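Local coordinates for protein enoyl-CoA hydratase carB homologue (Streptomyces cattleya, PDB 5O34) that probably catalyses, as a crotonase-family relative of carboxymethylproline synthase, a carbon–carbon bond-forming step on an acyl-CoA substrate in thienamycin biosynthesis, at residues 95-103 with 143-151; 122-133 with 263-274. All blocks are in the same frame, centred on the assembly; numbering follows the deposited sequence.

Interaction 1: 95-103 with 143-151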
# COMPACT_ATOMS: atom_id res chain seq x y z
N LEU A 95 9.94 2.17 -22.51
CA LEU A 95 10.67 0.91 -22.47
C LEU A 95 9.76 -0.12 -23.09
O LEU A 95 8.61 -0.28 -22.66
CB LEU A 95 11.02 0.51 -21.03
CG LEU A 95 12.46 0.71 -20.58
CD1 LEU A 95 12.62 0.30 -19.13
CD2 LEU A 95 13.43 -0.09 -21.47
N TYR A 96 10.25 -0.80 -24.14
CA TYR A 96 9.45 -1.74 -24.91
C TYR A 96 10.21 -3.03 -25.19
O TYR A 96 11.38 -3.00 -25.60
CB TYR A 96 9.01 -1.01 -26.19
CG TYR A 96 8.18 -1.79 -27.18
CD1 TYR A 96 6.91 -2.25 -26.85
CD2 TYR A 96 8.61 -1.95 -28.50
CE1 TYR A 96 6.13 -2.93 -27.78
CE2 TYR A 96 7.83 -2.61 -29.44
CZ TYR A 96 6.59 -3.11 -29.07
OH TYR A 96 5.82 -3.78 -29.99
N GLY A 97 9.54 -4.15 -24.92
CA GLY A 97 10.10 -5.48 -25.09
C GLY A 97 10.15 -5.97 -26.53
O GLY A 97 11.00 -6.80 -26.87
N GLY A 98 9.24 -5.46 -27.36
CA GLY A 98 9.12 -5.85 -28.76
C GLY A 98 7.73 -6.35 -29.10
O GLY A 98 6.80 -6.17 -28.32
N ALA A 99 7.59 -7.00 -30.28
CA ALA A 99 6.30 -7.54 -30.73
C ALA A 99 6.09 -8.98 -30.25
O ALA A 99 6.81 -9.89 -30.68
CB ALA A 99 6.19 -7.46 -32.25
N GLY A 100 5.13 -9.14 -29.32
CA GLY A 100 4.76 -10.42 -28.71
C GLY A 100 5.89 -11.14 -28.00
O GLY A 100 5.86 -12.36 -27.85
N ARG A 101 6.91 -10.37 -27.58
CA ARG A 101 8.11 -10.86 -26.92
C ARG A 101 8.10 -10.50 -25.45
O ARG A 101 7.44 -9.53 -25.04
CB ARG A 101 9.35 -10.25 -27.57
CG ARG A 101 9.72 -10.88 -28.89
CD ARG A 101 10.64 -9.97 -29.64
NE ARG A 101 12.04 -10.39 -29.54
CZ ARG A 101 12.96 -9.83 -28.74
NH1 ARG A 101 12.62 -8.83 -27.94
NH2 ARG A 101 14.21 -10.27 -28.75
N SER A 102 8.88 -11.26 -24.67
CA SER A 102 9.03 -11.08 -23.24
C SER A 102 9.74 -9.78 -22.92
O SER A 102 10.62 -9.36 -23.68
CB SER A 102 9.80 -12.26 -22.64
OG SER A 102 9.19 -13.49 -22.98
N PHE A 103 9.34 -9.12 -21.83
CA PHE A 103 9.92 -7.86 -21.36
C PHE A 103 11.29 -8.12 -20.72
O PHE A 103 11.39 -8.92 -19.79
CB PHE A 103 8.96 -7.15 -20.39
CG PHE A 103 9.30 -5.71 -20.09
CD1 PHE A 103 8.86 -4.69 -20.91
CD2 PHE A 103 10.06 -5.38 -18.97
CE1 PHE A 103 9.19 -3.36 -20.63
CE2 PHE A 103 10.40 -4.05 -18.69
CZ PHE A 103 9.95 -3.05 -19.52
N ILE A 143 7.63 4.78 -19.25
CA ILE A 143 6.48 3.92 -19.53
C ILE A 143 6.99 2.56 -19.94
O ILE A 143 7.78 2.48 -20.87
CB ILE A 143 5.55 4.51 -20.63
CG1 ILE A 143 4.98 5.88 -20.22
CG2 ILE A 143 4.43 3.52 -21.02
CD1 ILE A 143 4.42 6.68 -21.39
N ALA A 144 6.55 1.49 -19.28
CA ALA A 144 6.91 0.13 -19.67
C ALA A 144 5.73 -0.43 -20.50
O ALA A 144 4.58 -0.31 -20.08
CB ALA A 144 7.16 -0.72 -18.45
N ALA A 145 6.03 -0.96 -21.70
CA ALA A 145 5.03 -1.54 -22.60
C ALA A 145 5.29 -3.04 -22.72
O ALA A 145 6.31 -3.46 -23.28
CB ALA A 145 5.08 -0.85 -23.96
N ILE A 146 4.41 -3.84 -22.10
CA ILE A 146 4.52 -5.29 -21.95
C ILE A 146 3.53 -6.03 -22.88
O ILE A 146 2.32 -5.85 -22.77
CB ILE A 146 4.38 -5.66 -20.43
CG1 ILE A 146 5.28 -4.74 -19.55
CG2 ILE A 146 4.70 -7.13 -20.18
CD1 ILE A 146 5.06 -4.77 -18.01
N ASP A 147 4.06 -6.83 -23.83
CA ASP A 147 3.28 -7.61 -24.81
C ASP A 147 3.37 -9.11 -24.57
O ASP A 147 2.77 -9.89 -25.30
CB ASP A 147 3.71 -7.30 -26.26
CG ASP A 147 2.60 -7.39 -27.30
OD1 ASP A 147 1.59 -8.10 -27.05
OD2 ASP A 147 2.73 -6.77 -28.37
N GLY A 148 4.12 -9.50 -23.55
CA GLY A 148 4.27 -10.91 -23.23
C GLY A 148 4.62 -11.11 -21.78
O GLY A 148 4.19 -10.36 -20.91
N TYR A 149 5.41 -12.13 -21.52
CA TYR A 149 5.88 -12.47 -20.20
C TYR A 149 6.83 -11.40 -19.61
O TYR A 149 7.69 -10.87 -20.32
CB TYR A 149 6.60 -13.82 -20.24
CG TYR A 149 5.69 -15.02 -20.08
CD1 TYR A 149 5.08 -15.61 -21.19
CD2 TYR A 149 5.51 -15.62 -18.84
CE1 TYR A 149 4.29 -16.76 -21.05
CE2 TYR A 149 4.74 -16.77 -18.69
CZ TYR A 149 4.13 -17.33 -19.80
OH TYR A 149 3.35 -18.46 -19.64
N ALA A 150 6.64 -11.10 -18.32
CA ALA A 150 7.47 -10.21 -17.50
C ALA A 150 7.73 -11.05 -16.25
O ALA A 150 6.85 -11.22 -15.40
CB ALA A 150 6.71 -8.93 -17.17
N ILE A 151 8.90 -11.69 -16.23
CA ILE A 151 9.35 -12.63 -15.19
C ILE A 151 10.59 -12.07 -14.44
O ILE A 151 11.43 -11.41 -15.06
CB ILE A 151 9.66 -14.01 -15.85
CG1 ILE A 151 8.48 -14.54 -16.71
CG2 ILE A 151 10.12 -15.07 -14.84
CD1 ILE A 151 8.86 -15.70 -17.68

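Interaction 2: 122-133 with 263-274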
# COMPACT_ATOMS: atom_id res chain seq x y z
N ASN A 122 27.94 -10.71 -6.00
CA ASN A 122 28.04 -9.38 -5.37
C ASN A 122 28.08 -8.25 -6.39
O ASN A 122 27.51 -7.19 -6.15
CB ASN A 122 29.24 -9.31 -4.42
CG ASN A 122 29.04 -9.94 -3.06
OD1 ASN A 122 28.07 -10.68 -2.80
ND2 ASN A 122 29.96 -9.68 -2.15
N ALA A 123 28.73 -8.50 -7.53
CA ALA A 123 28.84 -7.54 -8.63
C ALA A 123 27.55 -7.51 -9.45
O ALA A 123 27.22 -6.46 -10.01
CB ALA A 123 30.03 -7.88 -9.50
N TRP A 124 26.81 -8.65 -9.50
CA TRP A 124 25.51 -8.77 -10.17
C TRP A 124 24.52 -7.85 -9.45
O TRP A 124 23.96 -6.95 -10.08
CB TRP A 124 25.00 -10.25 -10.20
CG TRP A 124 23.58 -10.46 -10.68
CD1 TRP A 124 22.94 -9.79 -11.68
CD2 TRP A 124 22.67 -11.49 -10.24
NE1 TRP A 124 21.66 -10.28 -11.83
CE2 TRP A 124 21.46 -11.32 -10.96
CE3 TRP A 124 22.75 -12.52 -9.28
CZ2 TRP A 124 20.35 -12.16 -10.77
CZ3 TRP A 124 21.64 -13.34 -9.09
CH2 TRP A 124 20.46 -13.16 -9.83
N ILE A 125 24.42 -7.99 -8.11
CA ILE A 125 23.58 -7.19 -7.21
C ILE A 125 23.85 -5.68 -7.35
O ILE A 125 22.89 -4.92 -7.52
CB ILE A 125 23.69 -7.71 -5.73
CG1 ILE A 125 23.19 -9.18 -5.58
CG2 ILE A 125 23.02 -6.77 -4.72
CD1 ILE A 125 21.71 -9.54 -6.11
N ASP A 126 25.13 -5.27 -7.34
CA ASP A 126 25.52 -3.86 -7.51
C ASP A 126 25.03 -3.26 -8.83
O ASP A 126 24.58 -2.12 -8.82
CB ASP A 126 27.04 -3.66 -7.34
CG ASP A 126 27.51 -3.63 -5.89
OD1 ASP A 126 26.89 -2.90 -5.07
OD2 ASP A 126 28.52 -4.29 -5.59
N ASP A 127 25.08 -4.02 -9.94
CA ASP A 127 24.60 -3.54 -11.24
C ASP A 127 23.07 -3.45 -11.27
O ASP A 127 22.53 -2.45 -11.77
CB ASP A 127 25.14 -4.40 -12.41
CG ASP A 127 26.65 -4.28 -12.61
OD1 ASP A 127 27.20 -3.18 -12.37
OD2 ASP A 127 27.27 -5.29 -13.04
N ILE A 128 22.38 -4.47 -10.70
CA ILE A 128 20.92 -4.59 -10.53
C ILE A 128 20.40 -3.39 -9.75
O ILE A 128 19.47 -2.71 -10.20
CB ILE A 128 20.61 -5.95 -9.81
CG1 ILE A 128 20.88 -7.12 -10.74
CG2 ILE A 128 19.16 -6.02 -9.27
CD1 ILE A 128 19.86 -7.24 -11.85
N THR A 129 21.02 -3.13 -8.57
CA THR A 129 20.67 -2.03 -7.68
C THR A 129 20.87 -0.69 -8.38
O THR A 129 19.98 0.15 -8.31
CB THR A 129 21.44 -2.12 -6.33
OG1 THR A 129 21.37 -3.45 -5.81
CG2 THR A 129 20.91 -1.14 -5.29
N ASP A 130 21.99 -0.53 -9.11
CA ASP A 130 22.29 0.69 -9.87
C ASP A 130 21.28 0.91 -10.99
O ASP A 130 20.90 2.05 -11.24
CB ASP A 130 23.75 0.72 -10.37
CG ASP A 130 24.81 0.86 -9.27
OD1 ASP A 130 24.46 0.76 -8.07
OD2 ASP A 130 26.00 1.04 -9.62
N LEU A 131 20.79 -0.19 -11.62
CA LEU A 131 19.76 -0.11 -12.65
C LEU A 131 18.41 0.28 -12.04
O LEU A 131 17.81 1.25 -12.51
CB LEU A 131 19.66 -1.41 -13.48
CG LEU A 131 18.50 -1.51 -14.50
CD1 LEU A 131 18.53 -0.40 -15.52
CD2 LEU A 131 18.48 -2.86 -15.18
N TYR A 132 17.96 -0.43 -10.98
CA TYR A 132 16.67 -0.12 -10.34
C TYR A 132 16.64 1.29 -9.76
O TYR A 132 15.63 1.98 -9.92
CB TYR A 132 16.28 -1.17 -9.28
CG TYR A 132 16.19 -2.60 -9.77
CD1 TYR A 132 15.92 -2.89 -11.11
CD2 TYR A 132 16.30 -3.66 -8.88
CE1 TYR A 132 15.81 -4.21 -11.55
CE2 TYR A 132 16.16 -4.98 -9.31
CZ TYR A 132 15.93 -5.25 -10.65
OH TYR A 132 15.86 -6.54 -11.09
N THR A 133 17.75 1.72 -9.12
CA THR A 133 17.83 3.06 -8.53
C THR A 133 17.82 4.16 -9.59
O THR A 133 17.16 5.17 -9.35
CB THR A 133 19.00 3.23 -7.54
OG1 THR A 133 20.23 2.83 -8.14
CG2 THR A 133 18.77 2.49 -6.23
N LEU A 263 15.17 0.69 -2.22
CA LEU A 263 16.01 -0.11 -3.12
C LEU A 263 17.47 -0.09 -2.65
O LEU A 263 18.13 -1.13 -2.73
CB LEU A 263 15.93 0.41 -4.57
CG LEU A 263 14.62 0.19 -5.36
CD1 LEU A 263 14.58 1.08 -6.57
CD2 LEU A 263 14.44 -1.26 -5.77
N GLU A 264 17.96 1.08 -2.17
CA GLU A 264 19.33 1.25 -1.67
C GLU A 264 19.63 0.41 -0.42
O GLU A 264 20.75 -0.08 -0.27
CB GLU A 264 19.66 2.74 -1.40
CG GLU A 264 19.88 3.57 -2.66
CD GLU A 264 21.11 3.30 -3.52
OE1 GLU A 264 21.31 4.07 -4.49
OE2 GLU A 264 21.87 2.34 -3.25
N ARG A 265 18.65 0.25 0.48
CA ARG A 265 18.81 -0.57 1.69
C ARG A 265 18.88 -2.07 1.37
O ARG A 265 19.50 -2.81 2.13
CB ARG A 265 17.67 -0.29 2.67
CG ARG A 265 18.00 0.82 3.66
CD ARG A 265 16.94 0.96 4.73
NE ARG A 265 15.66 1.37 4.15
CZ ARG A 265 15.25 2.63 4.05
NH1 ARG A 265 16.00 3.62 4.52
NH2 ARG A 265 14.08 2.90 3.49
N ILE A 266 18.27 -2.50 0.24
CA ILE A 266 18.25 -3.90 -0.22
C ILE A 266 19.63 -4.38 -0.67
O ILE A 266 19.91 -5.57 -0.53
CB ILE A 266 17.15 -4.17 -1.32
CG1 ILE A 266 15.73 -3.63 -0.95
CG2 ILE A 266 17.06 -5.66 -1.73
CD1 ILE A 266 15.20 -3.88 0.47
N ARG A 267 20.48 -3.49 -1.22
CA ARG A 267 21.81 -3.80 -1.76
C ARG A 267 22.58 -4.85 -0.91
O ARG A 267 22.83 -5.96 -1.39
CB ARG A 267 22.64 -2.52 -1.98
CG ARG A 267 23.92 -2.72 -2.79
CD ARG A 267 24.83 -1.48 -2.82
NE ARG A 267 24.21 -0.33 -3.48
CZ ARG A 267 24.27 -0.09 -4.79
NH1 ARG A 267 24.90 -0.93 -5.60
NH2 ARG A 267 23.66 0.97 -5.31
N ARG A 268 22.87 -4.52 0.35
CA ARG A 268 23.57 -5.39 1.29
C ARG A 268 22.77 -6.66 1.63
O ARG A 268 23.34 -7.75 1.66
CB ARG A 268 23.99 -4.57 2.53
CG ARG A 268 24.04 -5.31 3.87
CD ARG A 268 25.36 -6.00 4.17
NE ARG A 268 25.31 -6.67 5.47
CZ ARG A 268 26.35 -7.25 6.06
NH1 ARG A 268 27.55 -7.22 5.49
NH2 ARG A 268 26.21 -7.84 7.24
N GLU A 269 21.45 -6.53 1.85
CA GLU A 269 20.54 -7.64 2.15
C GLU A 269 20.47 -8.70 1.03
O GLU A 269 20.60 -9.89 1.31
CB GLU A 269 19.12 -7.12 2.45
CG GLU A 269 18.98 -6.45 3.81
CD GLU A 269 17.74 -5.60 4.04
OE1 GLU A 269 16.81 -5.63 3.20
OE2 GLU A 269 17.70 -4.89 5.08
N ALA A 270 20.28 -8.25 -0.23
CA ALA A 270 20.21 -9.10 -1.43
C ALA A 270 21.49 -9.90 -1.64
O ALA A 270 21.43 -11.04 -2.09
CB ALA A 270 19.90 -8.26 -2.66
N LYS A 271 22.65 -9.29 -1.30
CA LYS A 271 23.97 -9.91 -1.39
C LYS A 271 24.05 -11.16 -0.51
O LYS A 271 24.35 -12.24 -1.02
CB LYS A 271 25.07 -8.91 -1.03
CG LYS A 271 25.48 -8.04 -2.21
CD LYS A 271 26.23 -6.80 -1.76
CE LYS A 271 26.68 -5.99 -2.95
NZ LYS A 271 27.42 -4.78 -2.52
N GLU A 272 23.71 -11.03 0.79
CA GLU A 272 23.69 -12.14 1.75
C GLU A 272 22.74 -13.27 1.32
O GLU A 272 23.11 -14.44 1.40
CB GLU A 272 23.29 -11.63 3.15
CG GLU A 272 24.31 -10.73 3.81
CD GLU A 272 23.87 -10.22 5.17
OE1 GLU A 272 24.16 -10.89 6.19
OE2 GLU A 272 23.21 -9.16 5.20
N SER A 273 21.54 -12.91 0.84
CA SER A 273 20.48 -13.83 0.42
C SER A 273 20.79 -14.68 -0.83
O SER A 273 20.44 -15.87 -0.85
CB SER A 273 19.17 -13.08 0.23
OG SER A 273 18.53 -12.81 1.46
N HIS A 274 21.43 -14.09 -1.86
CA HIS A 274 21.78 -14.82 -3.09
C HIS A 274 23.11 -15.58 -2.95
O HIS A 274 23.72 -15.62 -1.88
CB HIS A 274 21.80 -13.89 -4.30
CG HIS A 274 20.45 -13.38 -4.70
ND1 HIS A 274 19.69 -14.02 -5.66
CD2 HIS A 274 19.76 -12.31 -4.24
CE1 HIS A 274 18.57 -13.32 -5.76
NE2 HIS A 274 18.57 -12.28 -4.92

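Interaction 1: 95-103 with 143-151
Leu95 N donates to Ile143 O at 2.7 Å, and Leu95 O in turn accepts from Ala145 N at 2.8 Å, the paired rungs that join neighbouring parallel strands in the central sheet of a crotonase fold. Strands 92-96 and 142-146 are the two strands of a beta-alpha-beta crossover, with helix 120-137 between them. Beyond the rungs the 97-101 loop bows outward, returns at Gly100 beside Asp147, and the chains are bonded again where Phe103 N donates to Tyr149 O (2.8 Å). The same oxygen also receives a CA-H contact from Ser102.

The Phe103 ring packs on the Ala144 side of the sheet, with Leu95 O and Ala145 O at its edge. Its CG lies anti to the backbone N (chi1 -167°), which carries CZ to within 3.8 Å of Ala144 CB and brings CD1 beside Ile146 CG1, the two side chains crossing at about a right angle. Alanine's short side chain suits a place beside so large a ring; Phe60 adds an edge-to-face partner. On the other side of the sheet, Ala145 CB sits at the edge of the Tyr96 ring, while Gly98 N lies above the centre of one face.

Gly98 has a positive phi (124°) that suits glycine, and Gly148 N passes close to Arg101 O. Asp147 OD1 is hydrogen-bonded to Ser167 OG, whereas its OD2 lies 3.5 Å from Gly100 N.

Interaction 2: 122-133 with 263-274
Arg267 reaches from helix 252-273 across to Thr129, Asp126 and Asp130 on helix 120-137, in a roughly antiparallel helix pair of the crotonase fold whose local axes approach to 9.4 Å at 150°. Its CB rests against Thr129 CG2. CG, anti to the backbone N (chi1 -168°), lies near Asp126 OD1 and Thr129 OG1, and Arg267 CD passes 3.4 Å from Asp126 OD1. A bend at chi3 then turns the head. NE lies near Thr129 CG2, the methyl that sits over one face of the guanidinium, and CZ is close to both that methyl and Asp130 OD1.

At the tip, NH1 bonds Asp126 OD1 at 2.8 Å on that oxygen's anti lone pair, the carboxylate and guanidinium being nearly coplanar. Both NH1 and NH2 also grip one oxygen, Asp130 OD1, end-on (2.9 Å from NH2), although this carboxylate is turned steeply to the guanidinium. NH2 has a further salt bridge, to Glu264 OE2 one turn earlier on its own helix. Arginine suits this place because its flat head can serve three carboxylates at its edge while a methyl packs on its face; the charges probably stabilise one another.

Lys271, extended beyond CG, brings NZ to Asp126 OD1 (3.2 Å) on the syn side, so this oxygen has two cationic partners. Beneath the charges, Ile125 CG2 lies 3.4 Å from Arg267 O and also touches Ala270 CB, whose small size allows close approach. Thr129 OG1 turns back to its own helix and bonds Ile125 O, presenting the methyl to the arginine. At the far end the contact closes with a T-shaped pair, the edge of Trp124 directed at the His274 ring face, with CZ3 nearest to ND1 at 4.0 Å.

Interactions 1 and 2 lie on opposite sides of the chain's centre, their centres 23 Å apart and their nearest atoms about 7 Å apart. The chain nevertheless interleaves them: helix 120-137 of interaction 2 connects the two strands paired in interaction 1. Helix 152-158 bridges the gap, since Ile157 touches Leu95 and Phe103 on one side and Leu131 and Tyr132 on the other. In crotonase relatives the oxyanion-hole N-H groups come from the loop after the first strand and the start of the helix equivalent to 152-158, so interaction 1 probably lies nearer the active site, though residues 105-118 are not modelled. Interaction 2 instead adjoins a subunit interface, where Glu272 pairs with Arg254 of the second subunit.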